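Local coordinates for SecB-like chaperone Rv1957 (Mycobacterium tuberculosis, PDB 5MTW), which acts as the chaperone of a toxin-antitoxin-chaperone system, binding the antitoxin HigA1 and preventing its aggregation, and is required for neutralisation of the toxin HigB1, at the interface of chains A and B. Sequence-based numbering; all coordinates share one arbitrary frame. Chains: chain A/B, SecB-like chaperone Rv1957.

The interface of chains A and B. Residues chain A 28, 31, 139, 143; chain B 145-146, 149, 161.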
loop_
_atom_site.group_PDB
_atom_site.type_symbol
_atom_site.label_atom_id
_atom_site.label_comp_id
_atom_site.label_asym_id
_atom_site.label_seq_id
_atom_site.Cartn_x
_atom_site.Cartn_y
_atom_site.Cartn_z
ATOM N N ILE A 28 20.661 -3.566 -7.812
ATOM C CA ILE A 28 19.413 -2.742 -7.688
ATOM C C ILE A 28 19.544 -1.718 -6.538
ATOM O O ILE A 28 20.090 -2.049 -5.489
ATOM C CB ILE A 28 18.141 -3.612 -7.519
ATOM C CG1 ILE A 28 16.857 -2.776 -7.762
ATOM C CG2 ILE A 28 18.139 -4.276 -6.164
ATOM C CD1 ILE A 28 15.660 -3.646 -8.125
ATOM N N ILE A 31 13.293 1.790 -6.318
ATOM C CA ILE A 31 12.097 1.615 -7.143
ATOM C C ILE A 31 11.192 2.810 -6.880
ATOM O O ILE A 31 11.101 3.335 -5.770
ATOM C CB ILE A 31 11.398 0.290 -6.793
ATOM C CG1 ILE A 31 12.254 -0.885 -7.413
ATOM C CG2 ILE A 31 10.021 0.272 -7.432
ATOM C CD1 ILE A 31 12.252 -2.142 -6.648
ATOM N N ALA A 139 11.838 -8.003 -11.219
ATOM C CA ALA A 139 11.966 -7.198 -9.999
ATOM C C ALA A 139 10.756 -6.245 -9.787
ATOM O O ALA A 139 10.290 -5.930 -8.641
ATOM C CB ALA A 139 13.237 -6.379 -10.093
ATOM N N TYR A 143 5.745 -4.957 -7.687
ATOM C CA TYR A 143 5.328 -3.638 -7.362
ATOM C C TYR A 143 4.134 -3.211 -8.174
ATOM O O TYR A 143 3.228 -2.427 -7.745
ATOM C CB TYR A 143 6.442 -2.631 -7.637
ATOM C CG TYR A 143 7.578 -2.805 -6.661
ATOM C CD1 TYR A 143 8.552 -3.774 -6.891
ATOM C CD2 TYR A 143 7.682 -2.010 -5.527
ATOM C CE1 TYR A 143 9.621 -3.971 -5.995
ATOM C CE2 TYR A 143 8.750 -2.181 -4.634
ATOM C CZ TYR A 143 9.717 -3.157 -4.871
ATOM O OH TYR A 143 10.788 -3.290 -3.969
ATOM N N ARG B 145 11.164 -8.831 -1.643
ATOM C CA ARG B 145 11.729 -7.532 -1.817
ATOM C C ARG B 145 10.561 -6.489 -1.693
ATOM O O ARG B 145 10.640 -5.476 -0.930
ATOM C CB ARG B 145 12.424 -7.413 -3.160
ATOM C CG ARG B 145 12.914 -5.979 -3.390
ATOM C CD ARG B 145 13.566 -5.718 -4.702
ATOM N NE ARG B 145 14.870 -6.421 -4.818
ATOM C CZ ARG B 145 15.119 -7.469 -5.610
ATOM N NH1 ARG B 145 14.185 -7.966 -6.419
ATOM N NH2 ARG B 145 16.309 -8.059 -5.541
ATOM N N GLU B 146 9.483 -6.739 -2.420
ATOM C CA GLU B 146 8.384 -5.705 -2.440
ATOM C C GLU B 146 7.763 -5.577 -1.012
ATOM O O GLU B 146 7.511 -4.558 -0.509
ATOM C CB GLU B 146 7.312 -6.162 -3.416
ATOM C CG GLU B 146 6.195 -5.102 -3.573
ATOM C CD GLU B 146 5.119 -5.205 -2.549
ATOM O OE1 GLU B 146 4.845 -6.377 -2.214
ATOM O OE2 GLU B 146 4.548 -4.145 -2.118
ATOM N N TYR B 149 10.185 -3.564 1.176
ATOM C CA TYR B 149 10.160 -2.161 0.786
ATOM C C TYR B 149 8.903 -1.477 1.360
ATOM O O TYR B 149 8.934 -0.375 1.922
ATOM C CB TYR B 149 10.158 -2.184 -0.743
ATOM C CG TYR B 149 10.011 -0.879 -1.437
ATOM C CD1 TYR B 149 8.780 -0.338 -1.607
ATOM C CD2 TYR B 149 11.105 -0.245 -2.004
ATOM C CE1 TYR B 149 8.628 0.877 -2.331
ATOM C CE2 TYR B 149 10.987 0.923 -2.741
ATOM C CZ TYR B 149 9.752 1.532 -2.842
ATOM O OH TYR B 149 9.601 2.672 -3.627
ATOM N N THR B 161 15.361 -1.443 -0.547
ATOM C CA THR B 161 15.218 -2.320 -1.741
ATOM C C THR B 161 16.219 -3.437 -1.605
ATOM O O THR B 161 17.437 -3.173 -1.639
ATOM C CB THR B 161 15.429 -1.568 -3.067
ATOM O OG1 THR B 161 14.508 -0.508 -3.116
ATOM C CG2 THR B 161 15.232 -2.426 -4.261
HETATM O O HOH W 1 11.190 -7.216 -6.505
#
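A:Tyr143 packs against B:Arg145, B:Glu146 and B:Tyr149 of the 125-154 helix of chain B, its ring having B:Glu146 over one face and meeting B:Tyr149 with its edge, where the long helices of two SecB-like subunits meet inside the homotetramer. It buries 78 Å² against chain B, more than any other residue of this patch. Its ring stands perpendicular to that of B:Tyr149 (planes 89° apart), pointing an edge at the face: CE2 of A:Tyr143 comes to 3.5 Å from CD1 of B:Tyr149, towards the rim of the ring. One face of A:Tyr143 takes the methylene of B:Glu146, whose CG sits over the ring centre at 3.9 Å from the centroid. This carbon is set on the ring by a first torsion that holds it anti to the backbone N (chi1 -176°), and the bend at chi2 then sets the carboxylate almost upright to the ring plane. CG2 of A:Ile31, from the same chain as the tyrosine, covers the opposite face nearer the rim, so the ring is sandwiched between aliphatic groups of both subunits.

The phenol oxygen OH of A:Tyr143 reaches the aliphatic stem of B:Arg145, 3.5 Å from its CG. Beyond this point the arginine turns at chi3 (-68°) and carries its guanidinium towards A:Ala139. There NH1 of B:Arg145 meets a water at 3.1 Å, lying in the guanidinium plane, and the water also contacts the carbonyl oxygen of A:Ala139, linking the arginine to the chain A helix backbone.

On the strand side, the hydroxyl OH of B:Tyr149 donates a hydrogen bond of 2.7 Å to the backbone O of A:Ile31 in strand 26-40. The donor approaches from well above the carbonyl plane, and the bond ties the far end of this ring to the neighbouring sheet. Next to this bond, the methyl CG2 of B:Thr161 packs against CD1 of A:Ile31 at 3.8 Å, the two side chains crossing at about a right angle, and also touches CG1 of A:Ile28, extending the apolar contact along the strand.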